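Local coordinates for trehalose operon transcriptional repressor (Bacillus subtilis, PDB 2OGG), which represses the trePA operon of trehalose metabolism as a DNA-binding regulator of the GntR family and binds trehalose-6-phosphate through its effector-binding domain, at the interface of chains A and B. Sequence-based numbering; all coordinates share one arbitrary frame. Chains: chain A/B, Trehalose operon transcriptional repressor.

Contact 1: the interface of chains A and B. Residues chain A 80, 87-91, 120, 122; chain B 146-151.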
loop_
_atom_site.group_PDB
_atom_site.type_symbol
_atom_site.label_atom_id
_atom_site.label_comp_id
_atom_site.label_asym_id
_atom_site.label_seq_id
_atom_site.Cartn_x
_atom_site.Cartn_y
_atom_site.Cartn_z
ATOM N N GLU A 80 15.284 5.887 10.512
ATOM C CA GLU A 80 14.077 5.492 11.216
ATOM C C GLU A 80 14.258 5.609 12.728
ATOM O O GLU A 80 13.341 6.013 13.453
ATOM C CB GLU A 80 13.710 4.067 10.855
ATOM C CG GLU A 80 13.218 3.896 9.429
ATOM C CD GLU A 80 11.887 4.587 9.205
ATOM O OE1 GLU A 80 10.916 4.259 9.929
ATOM O OE2 GLU A 80 11.820 5.468 8.314
ATOM N N ILE A 87 8.271 10.507 9.645
ATOM C CA ILE A 87 8.248 10.144 8.234
ATOM C C ILE A 87 6.869 9.662 7.806
ATOM O O ILE A 87 6.294 8.755 8.416
ATOM C CB ILE A 87 9.287 9.073 7.906
ATOM C CG1 ILE A 87 10.672 9.550 8.356
ATOM C CG2 ILE A 87 9.268 8.780 6.394
ATOM C CD1 ILE A 87 11.825 8.731 7.783
ATOM N N SER A 88 6.339 10.262 6.752
ATOM C CA SER A 88 4.947 10.044 6.399
ATOM C C SER A 88 4.751 9.080 5.237
ATOM O O SER A 88 4.051 8.074 5.348
ATOM C CB SER A 88 4.273 11.371 6.091
ATOM O OG SER A 88 2.892 11.157 5.886
ATOM N N TYR A 89 5.247 9.465 4.076
ATOM C CA TYR A 89 5.119 8.626 2.899
ATOM C C TYR A 89 6.363 8.760 2.079
ATOM O O TYR A 89 7.087 9.750 2.199
ATOM C CB TYR A 89 3.897 9.024 2.058
ATOM C CG TYR A 89 3.923 10.443 1.514
ATOM C CD1 TYR A 89 3.576 11.518 2.330
ATOM C CD2 TYR A 89 4.093 10.686 0.144
ATOM C CE1 TYR A 89 3.465 12.826 1.818
ATOM C CE2 TYR A 89 3.978 11.988 -0.392
ATOM C CZ TYR A 89 3.674 13.061 0.458
ATOM O OH TYR A 89 3.561 14.361 -0.025
ATOM N N ALA A 90 6.596 7.761 1.235
ATOM C CA ALA A 90 7.650 7.816 0.231
ATOM C C ALA A 90 7.048 7.602 -1.148
ATOM O O ALA A 90 6.097 6.836 -1.332
ATOM C CB ALA A 90 8.689 6.764 0.498
ATOM N N GLN A 91 7.707 8.158 -2.145
ATOM C CA GLN A 91 7.287 7.944 -3.487
ATOM C C GLN A 91 8.466 7.376 -4.281
ATOM O O GLN A 91 9.565 7.938 -4.278
ATOM C CB GLN A 91 6.815 9.243 -4.068
ATOM C CG GLN A 91 6.581 9.129 -5.551
ATOM C CD GLN A 91 5.981 10.383 -6.114
ATOM O OE1 GLN A 91 5.340 11.153 -5.377
ATOM N NE2 GLN A 91 6.240 10.646 -7.402
ATOM N N ASN A 120 13.675 7.257 -4.915
ATOM C CA ASN A 120 12.767 7.238 -3.797
ATOM C C ASN A 120 12.833 8.576 -3.058
ATOM O O ASN A 120 13.913 9.095 -2.799
ATOM C CB ASN A 120 13.195 6.095 -2.895
ATOM C CG ASN A 120 12.214 5.804 -1.834
ATOM O OD1 ASN A 120 11.018 5.967 -2.020
ATOM N ND2 ASN A 120 12.691 5.203 -0.768
ATOM N N VAL A 122 11.415 10.673 0.182
ATOM C CA VAL A 122 10.787 10.458 1.487
ATOM C C VAL A 122 10.359 11.798 2.088
ATOM O O VAL A 122 11.057 12.792 1.914
ATOM C CB VAL A 122 11.770 9.753 2.411
ATOM C CG1 VAL A 122 11.086 9.193 3.642
ATOM C CG2 VAL A 122 12.463 8.667 1.653
ATOM N N ASP B 146 5.052 4.436 -7.453
ATOM C CA ASP B 146 4.234 3.957 -6.348
ATOM C C ASP B 146 4.534 4.636 -5.024
ATOM O O ASP B 146 5.159 5.691 -4.986
ATOM C CB ASP B 146 4.351 2.443 -6.192
ATOM C CG ASP B 146 3.093 1.818 -5.600
ATOM O OD1 ASP B 146 2.911 0.551 -5.766
ATOM O OD2 ASP B 146 2.253 2.590 -5.029
ATOM N N PHE B 147 3.741 4.234 -4.046
ATOM C CA PHE B 147 4.041 4.413 -2.634
ATOM C C PHE B 147 3.896 2.971 -2.150
ATOM O O PHE B 147 3.481 2.117 -2.942
ATOM C CB PHE B 147 2.974 5.298 -1.985
ATOM C CG PHE B 147 2.515 6.428 -2.853
ATOM C CD1 PHE B 147 1.538 6.230 -3.806
ATOM C CD2 PHE B 147 2.964 7.711 -2.625
ATOM C CE1 PHE B 147 1.087 7.278 -4.589
ATOM C CE2 PHE B 147 2.523 8.773 -3.400
ATOM C CZ PHE B 147 1.592 8.552 -4.395
ATOM N N ALA B 148 4.359 2.630 -0.948
ATOM C CA ALA B 148 5.097 3.500 -0.053
ATOM C C ALA B 148 4.227 4.441 0.790
ATOM O O ALA B 148 3.445 5.237 0.254
ATOM C CB ALA B 148 6.208 4.238 -0.794
ATOM N N ARG B 149 4.115 4.070 2.061
ATOM C CA ARG B 149 3.596 4.934 3.122
ATOM C C ARG B 149 4.295 4.424 4.377
ATOM O O ARG B 149 4.421 3.212 4.568
ATOM C CB ARG B 149 2.079 4.794 3.270
ATOM C CG ARG B 149 1.405 5.980 3.965
ATOM C CD ARG B 149 1.194 7.141 2.990
ATOM N NE ARG B 149 0.117 8.053 3.387
ATOM C CZ ARG B 149 -0.402 8.136 4.612
ATOM N NH1 ARG B 149 0.131 7.450 5.615
ATOM N NH2 ARG B 149 -1.387 8.992 4.854
ATOM N N ARG B 150 4.789 5.342 5.196
ATOM C CA ARG B 150 5.743 4.997 6.240
ATOM C C ARG B 150 5.204 5.309 7.643
ATOM O O ARG B 150 4.065 5.745 7.783
ATOM C CB ARG B 150 7.046 5.758 5.983
ATOM C CG ARG B 150 7.584 5.615 4.554
ATOM C CD ARG B 150 8.649 4.523 4.462
ATOM N NE ARG B 150 9.884 4.899 5.160
ATOM C CZ ARG B 150 11.036 5.177 4.555
ATOM N NH1 ARG B 150 11.163 4.982 3.249
ATOM N NH2 ARG B 150 12.094 5.529 5.275
ATOM N N GLY B 151 6.031 5.128 8.673
ATOM C CA GLY B 151 5.612 5.414 10.045
ATOM C C GLY B 151 4.888 4.239 10.666
ATOM O O GLY B 151 4.717 3.195 10.027
#

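Contact 2: the interface of chains A and B. Residues chain A 91-95, 144; chain B 142-146.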
loop_
_atom_site.group_PDB
_atom_site.type_symbol
_atom_site.label_atom_id
_atom_site.label_comp_id
_atom_site.label_asym_id
_atom_site.label_seq_id
_atom_site.Cartn_x
_atom_site.Cartn_y
_atom_site.Cartn_z
ATOM N N GLN A 91 7.707 8.158 -2.145
ATOM C CA GLN A 91 7.287 7.944 -3.487
ATOM C C GLN A 91 8.466 7.376 -4.281
ATOM O O GLN A 91 9.565 7.938 -4.278
ATOM C CB GLN A 91 6.815 9.243 -4.068
ATOM C CG GLN A 91 6.581 9.129 -5.551
ATOM C CD GLN A 91 5.981 10.383 -6.114
ATOM O OE1 GLN A 91 5.340 11.153 -5.377
ATOM N NE2 GLN A 91 6.240 10.646 -7.402
ATOM N N LYS A 92 8.203 6.289 -4.999
ATOM C CA LYS A 92 9.216 5.523 -5.726
ATOM C C LYS A 92 9.015 5.665 -7.238
ATOM O O LYS A 92 7.895 5.595 -7.733
ATOM C CB LYS A 92 9.052 4.050 -5.352
ATOM C CG LYS A 92 10.311 3.269 -5.272
ATOM C CD LYS A 92 10.126 1.997 -4.434
ATOM C CE LYS A 92 10.375 2.256 -2.939
ATOM N NZ LYS A 92 10.013 1.086 -2.057
ATOM N N GLU A 93 10.094 5.835 -7.987
ATOM C CA GLU A 93 9.988 5.848 -9.427
ATOM C C GLU A 93 11.124 4.978 -9.954
ATOM O O GLU A 93 12.283 5.147 -9.545
ATOM C CB GLU A 93 10.109 7.273 -9.970
ATOM C CG GLU A 93 9.895 7.347 -11.497
ATOM C CD GLU A 93 10.538 8.566 -12.165
ATOM O OE1 GLU A 93 11.686 8.926 -11.800
ATOM O OE2 GLU A 93 9.973 9.041 -13.179
ATOM N N ILE A 94 10.750 3.926 -10.684
ATOM C CA ILE A 94 11.700 2.939 -11.205
ATOM C C ILE A 94 11.739 3.013 -12.730
ATOM O O ILE A 94 10.727 2.802 -13.394
ATOM C CB ILE A 94 11.276 1.499 -10.830
ATOM C CG1 ILE A 94 11.140 1.343 -9.323
ATOM C CG2 ILE A 94 12.286 0.506 -11.301
ATOM C CD1 ILE A 94 10.490 0.081 -8.955
ATOM N N VAL A 95 12.890 3.356 -13.275
ATOM C CA VAL A 95 13.078 3.395 -14.724
ATOM C C VAL A 95 14.391 2.709 -15.106
ATOM O O VAL A 95 15.083 2.144 -14.251
ATOM C CB VAL A 95 13.162 4.848 -15.239
ATOM C CG1 VAL A 95 11.909 5.618 -14.871
ATOM C CG2 VAL A 95 14.397 5.526 -14.658
ATOM N N PHE A 144 12.211 -6.473 -7.803
ATOM C CA PHE A 144 11.356 -5.674 -6.952
ATOM C C PHE A 144 10.018 -6.362 -6.767
ATOM O O PHE A 144 9.414 -6.810 -7.752
ATOM C CB PHE A 144 11.145 -4.324 -7.586
ATOM C CG PHE A 144 10.128 -3.487 -6.892
ATOM C CD1 PHE A 144 10.524 -2.473 -6.028
ATOM C CD2 PHE A 144 8.775 -3.651 -7.163
ATOM C CE1 PHE A 144 9.584 -1.664 -5.417
ATOM C CE2 PHE A 144 7.842 -2.794 -6.622
ATOM C CZ PHE A 144 8.240 -1.824 -5.710
ATOM N N PHE B 142 9.776 1.991 -19.886
ATOM C CA PHE B 142 9.344 1.458 -18.628
ATOM C C PHE B 142 9.445 2.542 -17.582
ATOM O O PHE B 142 10.434 3.270 -17.559
ATOM C CB PHE B 142 10.215 0.274 -18.223
ATOM C CG PHE B 142 9.843 -0.291 -16.903
ATOM C CD1 PHE B 142 8.642 -0.944 -16.759
ATOM C CD2 PHE B 142 10.530 0.095 -15.762
ATOM C CE1 PHE B 142 8.201 -1.351 -15.494
ATOM C CE2 PHE B 142 10.073 -0.257 -14.499
ATOM C CZ PHE B 142 8.919 -0.991 -14.364
ATOM N N ARG B 143 8.343 2.790 -16.882
ATOM C CA ARG B 143 8.360 3.690 -15.741
ATOM C C ARG B 143 7.335 3.216 -14.744
ATOM O O ARG B 143 6.229 2.909 -15.119
ATOM C CB ARG B 143 8.055 5.120 -16.159
ATOM C CG ARG B 143 7.960 6.120 -14.998
ATOM C CD ARG B 143 7.840 7.556 -15.526
ATOM N NE ARG B 143 7.646 8.536 -14.462
ATOM C CZ ARG B 143 6.456 8.946 -14.010
ATOM N NH1 ARG B 143 5.328 8.481 -14.537
ATOM N NH2 ARG B 143 6.397 9.825 -13.014
ATOM N N PHE B 144 7.768 2.933 -13.526
ATOM C CA PHE B 144 6.868 2.444 -12.503
ATOM C C PHE B 144 6.903 3.364 -11.298
ATOM O O PHE B 144 7.993 3.726 -10.831
ATOM C CB PHE B 144 7.287 1.058 -12.093
ATOM C CG PHE B 144 6.549 0.532 -10.911
ATOM C CD1 PHE B 144 5.503 -0.367 -11.081
ATOM C CD2 PHE B 144 6.948 0.865 -9.623
ATOM C CE1 PHE B 144 4.843 -0.893 -9.986
ATOM C CE2 PHE B 144 6.350 0.279 -8.529
ATOM C CZ PHE B 144 5.264 -0.569 -8.707
ATOM N N VAL B 145 5.738 3.893 -10.937
ATOM C CA VAL B 145 5.591 4.761 -9.794
ATOM C C VAL B 145 4.767 4.102 -8.707
ATOM O O VAL B 145 3.938 3.247 -8.987
ATOM C CB VAL B 145 4.895 6.039 -10.191
ATOM C CG1 VAL B 145 4.935 7.046 -9.031
ATOM C CG2 VAL B 145 5.587 6.626 -11.387
ATOM N N ASP B 146 5.052 4.436 -7.453
ATOM C CA ASP B 146 4.234 3.957 -6.348
ATOM C C ASP B 146 4.534 4.636 -5.024
ATOM O O ASP B 146 5.159 5.691 -4.986
ATOM C CB ASP B 146 4.351 2.443 -6.192
ATOM C CG ASP B 146 3.093 1.818 -5.600
ATOM O OD1 ASP B 146 2.911 0.551 -5.766
ATOM O OD2 ASP B 146 2.253 2.590 -5.029
#

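Contact 1: the interface of chains A and B
The backbone carbonyl oxygen of A:Ser88, at the start of strand 87-98, takes one hydrogen bond from across the interface, from the amide N of B:Arg150 to A:Ser88 O, 2.8 Å long and fairly straight (166° at the hydrogen). The N-H arrives from above the carbonyl plane rather than along a lone pair. B:Arg149 packs beside it: bent at chi2, it brings its CD alongside A:Tyr89 CB at 3.4 Å. A:Tyr89 has its CG in the crowded position between the backbone N and the carbonyl carbon, and it is CB, not the ring, that receives the arginine methylene.

B:Arg150 buries the most surface in the patch, 112 Å². Its CG is anti to the carbonyl carbon, and bends at chi2 and chi3 carry the chain past A:Ile87, whose CG2 branch packs against B:Arg150 CB at 3.8 Å with the two side chains pointing the same way. At the tip, NH2 makes a nearly linear hydrogen bond and salt bridge (173° at the hydrogen) to the carboxylate OE2 of A:Glu80 at 3.1 Å. The acceptor lies at the guanidinium edge, in its plane, but is itself met from above the carboxylate plane; the two planes stand 59° apart. A:Val122 CG1 lies over the rim of one guanidinium face, 4.1 Å from B:Arg150 CZ, and would help fix its rotation. This apolar cover may strengthen the charge pairing.

Farther back, A:Ala90 CB faces B:Ala148 CB at 3.8 Å, just after a cis peptide bond in chain B, and B:Phe147 lies alongside A:Gln91. The C-terminal tail of one subunit thus runs along a strand edge of its neighbour and is pinned to helix 75-83, clamping the two effector-binding domains together.

Contact 2: the interface of chains A and B
In this UTRA domain of a GntR-family repressor, strand 143-146 of chain B pairs antiparallel with strand 87-98 of chain A, extending its sheet across the interface. B:Arg143 leaves the pairing with CG anti to the backbone N (chi1 176°) and stays extended to NE. Its CB lies 4.1 Å from A:Val95 CG1, and CG meets that same methyl at 4.0 Å, the two side chains running side by side. CD then comes within 3.5 Å of the carboxylate OE2 of A:Glu93. NE makes a hydrogen bond and salt bridge of 2.7 Å to A:Glu93 OE2, which accepts with its anti lone pair. Beyond NE, CZ and NH2 lie near it without an assigned bond. That oxygen sits at the guanidinium edge, in plane, although carboxylate and guanidinium planes are 86° apart. B:Val145 CG2, from the same strand, covers the rim of one guanidinium face and may help hold its orientation.

Backbone bonds run both ways: A:Ile94 N donates to B:Phe144 O at 2.8 Å, and B:Phe144 N returns a bond to A:Ile94 O at 3.0 Å, both in the carbonyl planes. A:Lys92 and B:Asp146 also exchange backbone bonds, but A:Lys92 N approaches B:Asp146 O from above its carbonyl plane, whereas the return bond lies in plane. On the apolar side, A:Ile94 CD1 touches B:Phe144 CD2 at 3.7 Å. The two Phe144 rings meet edge-to-face, planes 65° apart, with A:Phe144 CE2 3.9 Å from B:Phe144 CE2.

Contact 1 and contact 2 are consecutive stretches of one interface, their C-alpha centres about 13 Å apart, and they share A:Gln91 and B:Asp146 at the junction. Both use strand 87-98 of chain A: contact 2 pairs it in sheet register with strand 143-146, while contact 1 follows the irregular tail beyond that strand toward helix 75-83. Two-fold symmetry repeats both with the chains exchanged, so each subunit lends its C-terminus to the other. Such reciprocal exchange fits the dimer unit of a dimer of dimers, although these contacts alone do not show how trehalose-6-phosphate would affect it.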